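Local atomic coordinates of benzoate transport porin BenP (Acinetobacter baumannii AB307-0294, PDB entry 5DL8), a protein that probably forms an OprD-family channel for benzoate and related small substrates across the bacterial outer membrane, and binds calcium ions. Residues 19-24 with 118-123; 159-162 with 166-169; 173-178 with 298-303; 185-188 with 193-196; 345-348 with 354-357. One frame throughout, in Å; residues are numbered along the deposited sequence.

Interaction 1 of 5, residues 19-24 with 118-123; sequences NQQTED and TLKLGY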
# COMPACT_ATOMS: atom_id res chain seq x y z
N ASN A 19 20.53 -7.77 7.48
CA ASN A 19 20.98 -8.39 8.73
C ASN A 19 21.71 -7.38 9.67
O ASN A 19 22.56 -7.79 10.40
CB ASN A 19 21.96 -9.54 8.37
CG ASN A 19 22.46 -10.33 9.59
OD1 ASN A 19 21.70 -10.65 10.47
ND2 ASN A 19 23.73 -10.62 9.62
N GLN A 20 21.39 -6.07 9.65
CA GLN A 20 22.22 -4.99 10.29
C GLN A 20 21.68 -4.33 11.56
O GLN A 20 22.36 -3.44 12.06
CB GLN A 20 22.54 -3.82 9.31
CG GLN A 20 23.21 -4.15 7.99
CD GLN A 20 24.43 -5.05 8.10
OE1 GLN A 20 25.14 -5.05 9.11
NE2 GLN A 20 24.69 -5.84 7.04
N GLN A 21 20.53 -4.72 12.09
CA GLN A 21 19.97 -4.05 13.27
C GLN A 21 20.66 -4.38 14.61
O GLN A 21 20.51 -5.50 15.13
CB GLN A 21 18.48 -4.38 13.38
CG GLN A 21 17.64 -3.44 14.23
CD GLN A 21 16.21 -3.96 14.33
OE1 GLN A 21 15.67 -4.43 13.33
NE2 GLN A 21 15.59 -3.92 15.55
N THR A 22 21.34 -3.40 15.21
CA THR A 22 22.13 -3.58 16.47
C THR A 22 21.27 -3.46 17.76
O THR A 22 21.61 -4.08 18.79
CB THR A 22 23.35 -2.60 16.60
OG1 THR A 22 22.91 -1.26 16.36
CG2 THR A 22 24.49 -2.95 15.64
N GLU A 23 20.19 -2.67 17.71
CA GLU A 23 19.32 -2.37 18.87
C GLU A 23 17.84 -2.85 18.66
O GLU A 23 17.29 -2.69 17.57
CB GLU A 23 19.35 -0.83 19.13
CG GLU A 23 20.64 -0.19 19.73
CD GLU A 23 20.98 -0.76 21.13
OE1 GLU A 23 20.06 -0.97 21.98
OE2 GLU A 23 22.16 -1.05 21.40
N ASP A 24 17.20 -3.36 19.72
CA ASP A 24 15.72 -3.58 19.67
C ASP A 24 15.01 -2.25 19.31
O ASP A 24 15.52 -1.15 19.67
CB ASP A 24 15.12 -4.05 20.99
CG ASP A 24 15.54 -5.48 21.40
OD1 ASP A 24 16.27 -6.20 20.74
OD2 ASP A 24 15.06 -5.91 22.45
N THR A 118 7.35 -13.37 14.18
CA THR A 118 8.25 -13.68 13.11
C THR A 118 9.56 -14.22 13.68
O THR A 118 10.16 -13.56 14.59
CB THR A 118 8.55 -12.41 12.27
OG1 THR A 118 7.35 -11.68 11.93
CG2 THR A 118 9.24 -12.78 10.96
N LEU A 119 10.04 -15.37 13.15
CA LEU A 119 11.43 -15.86 13.40
C LEU A 119 12.40 -15.31 12.35
O LEU A 119 12.04 -15.25 11.19
CB LEU A 119 11.48 -17.37 13.41
CG LEU A 119 11.28 -18.17 14.70
CD1 LEU A 119 10.21 -17.64 15.63
CD2 LEU A 119 11.03 -19.65 14.35
N LYS A 120 13.57 -14.87 12.77
CA LYS A 120 14.60 -14.32 11.90
C LYS A 120 15.91 -15.09 12.05
O LYS A 120 16.31 -15.36 13.15
CB LYS A 120 14.93 -12.90 12.30
CG LYS A 120 13.78 -11.94 11.93
CD LYS A 120 14.01 -10.43 12.22
CE LYS A 120 14.25 -10.07 13.69
NZ LYS A 120 14.49 -8.56 13.80
N LEU A 121 16.61 -15.32 10.95
CA LEU A 121 17.93 -15.98 10.86
C LEU A 121 18.80 -15.19 9.85
O LEU A 121 18.42 -15.03 8.70
CB LEU A 121 17.77 -17.50 10.45
CG LEU A 121 19.00 -18.43 10.45
CD1 LEU A 121 19.61 -18.71 11.84
CD2 LEU A 121 18.75 -19.78 9.69
N GLY A 122 19.96 -14.70 10.28
CA GLY A 122 20.77 -13.80 9.45
C GLY A 122 22.16 -14.38 9.22
O GLY A 122 22.67 -15.17 10.04
N TYR A 123 22.77 -14.00 8.09
CA TYR A 123 24.19 -14.26 7.83
C TYR A 123 24.79 -13.12 6.93
O TYR A 123 24.31 -12.93 5.81
CB TYR A 123 24.43 -15.66 7.18
CG TYR A 123 25.91 -15.90 6.82
CD1 TYR A 123 26.85 -16.22 7.83
CD2 TYR A 123 26.41 -15.78 5.48
CE1 TYR A 123 28.19 -16.39 7.53
CE2 TYR A 123 27.77 -15.93 5.21
CZ TYR A 123 28.63 -16.25 6.26
OH TYR A 123 29.97 -16.44 6.07
O HOH W 1 15.81 -7.05 12.06
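Asn19 and Gln21, just ahead of strand 25-39, reach across to Gly122 and Lys120 on strand 107-123 of the porin's antiparallel beta-barrel. The contact is small, and no direct hydrogen bond joins the two segments. Van der Waals contact is made by Asn19. Its CG stands anti to the backbone N (chi1 -177°), which carries the amide over to the strand. There OD1 lies 3.4 Å from Gly122 CA, against a residue without a side chain, and ND2 lies 3.8 Å from Tyr123 C. The amide has its polar partners nearby: OD1 bonds to Thr75 OG1 and ND2 to Asp124 O. The polar link runs through one water. Gln21 OE1 and Lys120 NZ are 4.3 Å apart. The water donates to Gln21 OE1 at 2.9 Å and accepts from Lys120 NZ at 2.7 Å. Lys120 NZ is also held by a salt bridge to Asp79 and a hydrogen bond to Ser60 O, so three partners grip the ammonium group. The Gln21 amide is fixed in its rotation by its nitrogen, which also bonds to Lys59 O. Gln21 NE2 donates to Glu23 O at 2.9 Å, almost straight at 167° and within the amide plane.

Interaction 2 of 5, residues 159-162 with 166-169; sequences SQLS and YAEI
Ser159 and Ala167 form an antiparallel hydrogen-bonded pair, with Ser159 N donating to Ala167 O at 3.0 Å and Ala167 N returning a bond to Ser159 O at 3.0 Å. Gln160 and Tyr166 follow as a non-hydrogen-bonded pair, their CA atoms 4.6 Å apart. Their side chains rise on the same face and cross at about a right angle. Gln160 CG is anti to its own N (chi1 -165°), and the chain then bends at chi2. This brings OE1 to the edge of the Tyr166 ring, near the ring plane, 3.6 Å from CD2. The amide and ring planes are 40° apart. The other end of the amide turns back to its own segment: Gln160 NE2 donates to Ser162 O at 2.8 Å. Tyr166 OH donates to Glu168 OE1 at 2.7 Å, and the other carboxylate oxygen meets Tyr202 OH, so the ring is held at its tip too. On the opposite face Leu161 CD1 rests on Ala167 CB at 3.8 Å. Ser159 points to that face as well, and its OG bonds to Thr126 OG1. Together these contacts make the closing end of a beta hairpin, strands 155-160 and 165-176, of the kind that builds porin barrel walls.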
# COMPACT_ATOMS: atom_id res chain seq x y z
N SER A 159 18.81 -10.35 0.43
CA SER A 159 20.25 -10.20 0.40
C SER A 159 20.80 -8.96 -0.35
O SER A 159 20.35 -8.65 -1.45
CB SER A 159 20.79 -11.47 -0.22
OG SER A 159 22.21 -11.49 -0.18
N GLN A 160 21.77 -8.25 0.22
CA GLN A 160 22.57 -7.26 -0.53
C GLN A 160 23.73 -8.02 -1.11
O GLN A 160 24.78 -8.17 -0.48
CB GLN A 160 23.06 -6.13 0.41
CG GLN A 160 23.57 -4.90 -0.29
CD GLN A 160 22.45 -4.13 -1.00
OE1 GLN A 160 21.32 -4.09 -0.56
NE2 GLN A 160 22.75 -3.60 -2.14
N LEU A 161 23.52 -8.50 -2.33
CA LEU A 161 24.42 -9.35 -3.03
C LEU A 161 25.64 -8.57 -3.48
O LEU A 161 26.63 -9.18 -3.81
CB LEU A 161 23.76 -9.94 -4.28
CG LEU A 161 22.62 -10.94 -4.16
CD1 LEU A 161 21.93 -11.27 -5.48
CD2 LEU A 161 23.16 -12.19 -3.49
N SER A 162 25.52 -7.24 -3.58
CA SER A 162 26.68 -6.32 -3.84
C SER A 162 26.27 -4.92 -3.52
O SER A 162 25.08 -4.69 -3.20
CB SER A 162 27.16 -6.41 -5.35
OG SER A 162 26.22 -5.84 -6.24
N TYR A 166 20.43 -5.60 -4.92
CA TYR A 166 19.63 -6.14 -3.82
C TYR A 166 18.66 -7.17 -4.44
O TYR A 166 17.99 -6.90 -5.47
CB TYR A 166 18.83 -5.01 -3.12
CG TYR A 166 17.80 -5.52 -2.13
CD1 TYR A 166 16.49 -5.92 -2.57
CD2 TYR A 166 18.10 -5.64 -0.76
CE1 TYR A 166 15.55 -6.44 -1.66
CE2 TYR A 166 17.13 -6.13 0.15
CZ TYR A 166 15.89 -6.52 -0.31
OH TYR A 166 14.97 -7.02 0.55
N ALA A 167 18.52 -8.33 -3.79
CA ALA A 167 17.52 -9.37 -4.24
C ALA A 167 16.66 -9.82 -3.09
O ALA A 167 17.12 -9.84 -1.99
CB ALA A 167 18.24 -10.59 -4.81
N GLU A 168 15.47 -10.31 -3.38
CA GLU A 168 14.58 -10.87 -2.37
C GLU A 168 13.67 -11.86 -3.08
O GLU A 168 13.21 -11.60 -4.19
CB GLU A 168 13.79 -9.71 -1.69
CG GLU A 168 12.69 -10.13 -0.76
CD GLU A 168 11.92 -8.94 -0.19
OE1 GLU A 168 12.48 -7.79 -0.17
OE2 GLU A 168 10.75 -9.22 0.21
N ILE A 169 13.52 -13.03 -2.47
CA ILE A 169 12.60 -14.09 -2.91
C ILE A 169 11.67 -14.49 -1.72
O ILE A 169 12.03 -14.36 -0.57
CB ILE A 169 13.31 -15.37 -3.48
CG1 ILE A 169 14.10 -16.10 -2.40
CG2 ILE A 169 14.17 -15.03 -4.70
CD1 ILE A 169 14.69 -17.43 -2.85

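Interaction 3 of 5, residues 173-178 with 298-303; sequences EKVSPR and GFLPET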
# COMPACT_ATOMS: atom_id res chain seq x y z
N GLU A 173 1.97 -17.40 1.87
CA GLU A 173 0.82 -18.27 1.87
C GLU A 173 -0.47 -17.60 2.21
O GLU A 173 -1.50 -18.06 1.78
CB GLU A 173 1.11 -19.49 2.75
CG GLU A 173 2.14 -20.42 2.02
CD GLU A 173 2.45 -21.83 2.61
OE1 GLU A 173 1.98 -22.12 3.71
OE2 GLU A 173 3.20 -22.66 1.93
N LYS A 174 -0.42 -16.54 3.05
CA LYS A 174 -1.57 -15.95 3.61
C LYS A 174 -1.41 -14.44 3.75
O LYS A 174 -0.31 -13.93 3.87
CB LYS A 174 -1.86 -16.54 5.01
CG LYS A 174 -1.94 -18.06 5.23
CD LYS A 174 -3.31 -18.58 4.98
CE LYS A 174 -3.64 -19.85 5.75
NZ LYS A 174 -2.65 -20.91 5.54
N VAL A 175 -2.56 -13.78 3.77
CA VAL A 175 -2.67 -12.33 3.94
C VAL A 175 -3.68 -12.08 5.06
O VAL A 175 -4.70 -12.80 5.20
CB VAL A 175 -3.12 -11.58 2.63
CG1 VAL A 175 -4.43 -12.15 2.06
CG2 VAL A 175 -3.35 -10.10 2.92
N SER A 176 -3.42 -11.08 5.88
CA SER A 176 -4.47 -10.59 6.86
C SER A 176 -4.82 -9.21 6.48
O SER A 176 -4.07 -8.27 6.79
CB SER A 176 -3.92 -10.53 8.27
OG SER A 176 -4.98 -10.33 9.22
N PRO A 177 -5.87 -9.05 5.72
CA PRO A 177 -6.23 -7.68 5.26
C PRO A 177 -6.45 -6.60 6.36
O PRO A 177 -6.69 -6.94 7.51
CB PRO A 177 -7.53 -7.92 4.43
CG PRO A 177 -7.38 -9.28 3.93
CD PRO A 177 -6.76 -10.04 5.11
N ARG A 178 -6.34 -5.32 5.98
CA ARG A 178 -6.44 -4.21 6.90
C ARG A 178 -7.77 -4.29 7.80
O ARG A 178 -7.72 -3.96 8.94
CB ARG A 178 -6.36 -2.89 6.15
CG ARG A 178 -7.62 -2.56 5.38
CD ARG A 178 -7.41 -1.47 4.40
NE ARG A 178 -8.67 -1.09 3.70
CZ ARG A 178 -8.71 -0.41 2.52
NH1 ARG A 178 -7.51 -0.12 1.85
NH2 ARG A 178 -9.91 -0.05 1.97
N GLY A 298 -9.61 -8.20 -1.00
CA GLY A 298 -9.18 -7.75 0.35
C GLY A 298 -8.47 -6.41 0.38
O GLY A 298 -7.74 -6.07 1.38
N PHE A 299 -8.67 -5.66 -0.74
CA PHE A 299 -8.35 -4.22 -0.84
C PHE A 299 -6.85 -3.99 -0.83
O PHE A 299 -6.36 -2.89 -0.40
CB PHE A 299 -9.09 -3.36 0.29
CG PHE A 299 -10.58 -3.70 0.44
CD1 PHE A 299 -11.49 -3.38 -0.59
CD2 PHE A 299 -11.02 -4.48 1.52
CE1 PHE A 299 -12.82 -3.82 -0.50
CE2 PHE A 299 -12.34 -4.91 1.61
CZ PHE A 299 -13.24 -4.57 0.60
N LEU A 300 -6.10 -5.00 -1.30
CA LEU A 300 -4.62 -4.88 -1.34
C LEU A 300 -4.24 -3.84 -2.35
O LEU A 300 -4.56 -3.97 -3.50
CB LEU A 300 -3.99 -6.25 -1.62
CG LEU A 300 -4.50 -7.44 -0.73
CD1 LEU A 300 -3.66 -8.71 -0.91
CD2 LEU A 300 -4.50 -6.96 0.71
N PRO A 301 -3.64 -2.71 -1.92
CA PRO A 301 -3.43 -1.63 -2.95
C PRO A 301 -2.16 -1.93 -3.75
O PRO A 301 -1.29 -2.64 -3.25
CB PRO A 301 -3.17 -0.34 -2.11
CG PRO A 301 -2.46 -0.92 -0.90
CD PRO A 301 -3.18 -2.24 -0.58
N GLU A 302 -2.07 -1.38 -4.97
CA GLU A 302 -0.85 -1.53 -5.82
C GLU A 302 -0.19 -0.18 -5.73
O GLU A 302 -0.39 0.75 -6.58
CB GLU A 302 -1.15 -1.96 -7.25
CG GLU A 302 0.09 -2.15 -8.09
CD GLU A 302 1.15 -2.93 -7.27
OE1 GLU A 302 2.01 -2.24 -6.58
OE2 GLU A 302 1.06 -4.21 -7.26
N THR A 303 0.63 -0.11 -4.71
CA THR A 303 1.37 1.10 -4.31
C THR A 303 2.46 1.52 -5.29
O THR A 303 2.91 2.66 -5.22
CB THR A 303 2.06 0.97 -2.91
OG1 THR A 303 2.92 -0.21 -2.93
CG2 THR A 303 0.88 0.83 -1.70
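Pro177 and Gly298 bring the two backbones together, with their CA atoms 5.7 Å apart and no hydrogen bond between the segments. Residues 173-176 end a strand, whereas 298-303 is irregular. Gly298 and Phe299 both have positive phi, 90° and 70°, so the loop bends sharply where it meets the proline. Pro177 CB packs on Gly298 O at 3.6 Å. The tightest side-chain meeting is that of Arg178 with Phe299. Phe299 CB sits over the centre of one face of the guanidinium, 3.7 Å from Arg178 CZ. The guanidinium and the phenyl plane are only 17° apart, but the ring does not stack squarely on the cation; Arg178 NH2 approaches it obliquely, 4.0 Å from Phe299 CG. The arginine chain is extended from CG to NE, which carries the guanidinium out to Phe299 CB. Its outer end is fixed elsewhere: NH1 makes a salt bridge to Asp143, and NE donates to Thr97 O. On the other flank Val175 CG2 meets Leu300 CD2 at 4.0 Å in a purely apolar contact. The contact lies about 8 Å from the centre of the chain, well inside the barrel. It joins the end of strand 165-176 to the long connection between strands 278-288 and 319-328. Next to it, Glu173 and Lys174 form a classic beta bulge opposite Trp153 of strand 151-153, and Val175 also touches Tyr152.

Interaction 4 of 5, residues 185-188 with 193-196; sequences KFSF and ITKE
Glu196 and Lys185 meet at the margin of a small antiparallel pairing. The Glu196 chain starts at CB, which lies 3.9 Å from Phe186 O. CG is anti to the carbonyl carbon (chi1 -58°), and the extended chain then carries the carboxylate across Lys185 at about a right angle. At the tip OE2 lies 3.8 Å from Lys185 CB, beside the aliphatic part of the lysine. One water donates to Glu196 OE2 at 3.0 Å and to Lys185 O at 2.8 Å. A second water accepts from Lys185 N and reaches OE2 weakly. The charged ends do not pair: Lys185 NZ is 5.1 Å from Glu196 OE1 and makes its salt bridge with Asp198. Next to them, Ser187 CB sits 3.2 Å from Lys195 O and also touches Thr194 CG2. Its OG is bonded to Asp297. Phe188 and Lys195 form the hydrogen-bonded pair. Phe188 N donates to Lys195 O at 3.0 Å, and Lys195 N donates to Phe188 O at 3.0 Å. The Phe188 ring meets Phe260 edge-to-face. These features define a two-stranded beta hairpin, 187-190 with 193-196, set in the long connection between barrel strands 165-176 and 200-210.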
# COMPACT_ATOMS: atom_id res chain seq x y z
N LYS A 185 -5.97 -17.21 2.79
CA LYS A 185 -5.45 -17.30 1.43
C LYS A 185 -5.80 -16.09 0.60
O LYS A 185 -6.91 -15.53 0.75
CB LYS A 185 -5.99 -18.53 0.71
CG LYS A 185 -5.35 -19.78 1.26
CD LYS A 185 -5.97 -21.10 0.76
CE LYS A 185 -5.12 -22.26 1.24
NZ LYS A 185 -5.75 -23.42 0.60
N PHE A 186 -4.90 -15.72 -0.30
CA PHE A 186 -5.20 -14.73 -1.35
C PHE A 186 -6.31 -15.19 -2.23
O PHE A 186 -6.48 -16.41 -2.40
CB PHE A 186 -3.96 -14.58 -2.31
CG PHE A 186 -2.75 -13.84 -1.71
CD1 PHE A 186 -2.76 -12.48 -1.58
CD2 PHE A 186 -1.63 -14.55 -1.26
CE1 PHE A 186 -1.68 -11.81 -0.97
CE2 PHE A 186 -0.56 -13.90 -0.74
CZ PHE A 186 -0.57 -12.52 -0.58
N SER A 187 -7.05 -14.26 -2.82
CA SER A 187 -8.07 -14.70 -3.72
C SER A 187 -8.38 -13.68 -4.83
O SER A 187 -8.01 -12.52 -4.72
CB SER A 187 -9.40 -15.05 -2.95
OG SER A 187 -9.89 -13.96 -2.12
N PHE A 188 -9.06 -14.11 -5.88
CA PHE A 188 -9.57 -13.20 -6.88
C PHE A 188 -11.04 -13.61 -7.14
O PHE A 188 -11.41 -14.83 -7.30
CB PHE A 188 -8.70 -13.28 -8.14
CG PHE A 188 -9.07 -12.30 -9.23
CD1 PHE A 188 -8.49 -11.02 -9.30
CD2 PHE A 188 -9.92 -12.65 -10.25
CE1 PHE A 188 -8.81 -10.13 -10.35
CE2 PHE A 188 -10.28 -11.76 -11.26
CZ PHE A 188 -9.71 -10.50 -11.33
N ILE A 193 -18.02 -14.83 -8.36
CA ILE A 193 -17.41 -16.10 -8.10
C ILE A 193 -15.97 -15.85 -7.61
O ILE A 193 -15.16 -15.19 -8.36
CB ILE A 193 -17.40 -16.99 -9.34
CG1 ILE A 193 -18.83 -17.40 -9.71
CG2 ILE A 193 -16.60 -18.31 -9.07
CD1 ILE A 193 -18.89 -18.06 -11.16
N THR A 194 -15.66 -16.42 -6.41
CA THR A 194 -14.36 -16.35 -5.76
C THR A 194 -13.50 -17.62 -5.90
O THR A 194 -14.01 -18.69 -5.69
CB THR A 194 -14.49 -15.96 -4.25
OG1 THR A 194 -15.06 -14.63 -4.17
CG2 THR A 194 -13.07 -15.79 -3.57
N LYS A 195 -12.23 -17.49 -6.27
CA LYS A 195 -11.23 -18.54 -6.23
C LYS A 195 -10.05 -18.13 -5.39
O LYS A 195 -9.61 -16.98 -5.44
CB LYS A 195 -10.75 -18.81 -7.60
CG LYS A 195 -10.36 -20.28 -7.80
CD LYS A 195 -9.24 -20.35 -8.85
CE LYS A 195 -8.94 -21.75 -9.39
NZ LYS A 195 -8.10 -21.55 -10.67
N GLU A 196 -9.54 -19.08 -4.60
CA GLU A 196 -8.38 -18.89 -3.70
C GLU A 196 -7.12 -19.42 -4.32
O GLU A 196 -7.19 -20.36 -5.10
CB GLU A 196 -8.57 -19.72 -2.43
CG GLU A 196 -9.84 -19.38 -1.64
CD GLU A 196 -9.96 -20.10 -0.34
OE1 GLU A 196 -10.31 -21.28 -0.39
OE2 GLU A 196 -9.70 -19.48 0.70
O HOH W 2 -9.57 -16.46 1.05
O HOH W 3 -7.96 -19.37 3.61

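Interaction 5 of 5, residues 345-348 with 354-357; sequences GHDF and EKNH
Phe348 offers one face of its ring to Asn356. Asn356 CB lies 4.0 Å from the ring centroid and 30° off the normal, a CH-pi contact. Asn356 O sits over the same face, offset toward the rim. At the edge, in the ring plane, are Gly345 C and His346 N of its own segment. The amide of Asn356 lies beyond the rim of the ring, on the side of the plane where CB sits, with ND2 3.5 Å from Phe348 CE2 and the two planes 42° apart. Phe348 CG lies between its own N and carbonyl carbon (chi1 63°), which folds the ring back against the partner segment.

A backbone bond joins the segments: Asn356 N donates to Phe348 O at 2.9 Å. Further along, His357 CA makes a short CA-H...O contact of 3.2 Å with Gly345 O, and His346 CB touches His357 CB at 4.0 Å. Asp347 OD1 is 4.4 Å from Lys355 NZ, beyond a salt bridge; its OD2 pairs with Lys319 instead. Asn356 OD1 takes a bond from His390 N. It also takes one from His357 N, which lies above the carbonyl plane.

The side chain of Asn356 comes within about 3 Å of that of Val388, a ligand of a bound calcium ion, and about 7 Å of the calcium itself. The contact belongs to the hairpin of strands 336-349 and 355-368. Strand 319-328 flanks the first and strand 377-388 the second.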
# COMPACT_ATOMS: atom_id res chain seq x y z
N GLY A 345 -9.78 10.26 -16.24
CA GLY A 345 -9.66 9.00 -16.95
C GLY A 345 -10.81 8.89 -17.98
O GLY A 345 -11.97 9.36 -17.74
N HIS A 346 -10.50 8.33 -19.16
CA HIS A 346 -11.48 8.16 -20.27
C HIS A 346 -11.09 6.98 -21.12
O HIS A 346 -10.10 6.28 -20.76
CB HIS A 346 -11.59 9.45 -21.12
CG HIS A 346 -10.38 9.72 -21.96
ND1 HIS A 346 -10.46 10.12 -23.26
CD2 HIS A 346 -9.07 9.64 -21.68
CE1 HIS A 346 -9.25 10.29 -23.74
NE2 HIS A 346 -8.39 9.99 -22.80
N ASP A 347 -11.81 6.79 -22.22
CA ASP A 347 -11.59 5.67 -23.16
C ASP A 347 -11.83 4.22 -22.62
O ASP A 347 -11.48 3.23 -23.28
CB ASP A 347 -10.18 5.73 -23.88
CG ASP A 347 -10.17 6.67 -25.08
OD1 ASP A 347 -11.19 7.34 -25.37
OD2 ASP A 347 -9.10 6.78 -25.70
N PHE A 348 -12.45 4.16 -21.45
CA PHE A 348 -13.01 2.92 -20.94
C PHE A 348 -14.55 2.94 -21.17
O PHE A 348 -15.17 3.99 -21.36
CB PHE A 348 -12.66 2.64 -19.46
CG PHE A 348 -13.19 3.66 -18.48
CD1 PHE A 348 -12.58 4.93 -18.37
CD2 PHE A 348 -14.30 3.36 -17.66
CE1 PHE A 348 -13.08 5.88 -17.43
CE2 PHE A 348 -14.80 4.29 -16.75
CZ PHE A 348 -14.17 5.58 -16.64
N GLU A 354 -21.33 1.79 -23.01
CA GLU A 354 -21.27 3.24 -23.29
C GLU A 354 -19.95 3.79 -22.87
O GLU A 354 -19.37 3.32 -21.88
CB GLU A 354 -22.34 4.05 -22.53
CG GLU A 354 -23.75 3.53 -22.59
CD GLU A 354 -24.59 4.24 -23.62
OE1 GLU A 354 -25.59 4.87 -23.18
OE2 GLU A 354 -24.22 4.16 -24.81
N LYS A 355 -19.51 4.80 -23.61
CA LYS A 355 -18.22 5.44 -23.40
C LYS A 355 -18.29 6.16 -22.05
O LYS A 355 -19.27 6.84 -21.76
CB LYS A 355 -17.95 6.44 -24.48
CG LYS A 355 -18.00 5.88 -25.90
CD LYS A 355 -17.42 6.88 -26.89
CE LYS A 355 -15.91 6.80 -26.82
NZ LYS A 355 -15.30 8.13 -26.61
N ASN A 356 -17.25 5.99 -21.22
CA ASN A 356 -17.28 6.56 -19.90
C ASN A 356 -16.09 7.45 -19.64
O ASN A 356 -15.09 7.36 -20.29
CB ASN A 356 -17.39 5.40 -18.87
CG ASN A 356 -18.12 5.76 -17.63
OD1 ASN A 356 -18.52 6.88 -17.45
ND2 ASN A 356 -18.26 4.81 -16.73
N HIS A 357 -16.20 8.29 -18.59
CA HIS A 357 -15.11 9.07 -18.13
C HIS A 357 -15.27 9.37 -16.68
O HIS A 357 -16.42 9.42 -16.15
CB HIS A 357 -14.92 10.33 -19.04
CG HIS A 357 -16.05 11.33 -19.06
ND1 HIS A 357 -16.25 12.28 -18.07
CD2 HIS A 357 -17.00 11.59 -19.99
CE1 HIS A 357 -17.30 13.04 -18.35
NE2 HIS A 357 -17.75 12.66 -19.53

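How the interactions relate
From the N terminus, interaction 1 comes first and closes a loop of about 90 residues, tying the N-terminal lead-in to strand 107-123. Interaction 2 follows as a tight local hairpin. Its second strand, 165-176, runs straight on into interaction 3. Interaction 3 closes a second long loop, of about 120 residues, where 298-303 returns to the end of strand 165-176. Interaction 4 lies within this loop as a local hairpin. It touches interaction 3 directly, where Phe186 CE1 packs on Leu300 CD1 at 3.7 Å. Interaction 5 closes last, a hairpin about 50 Å from interaction 1 between centres. No two loops cross.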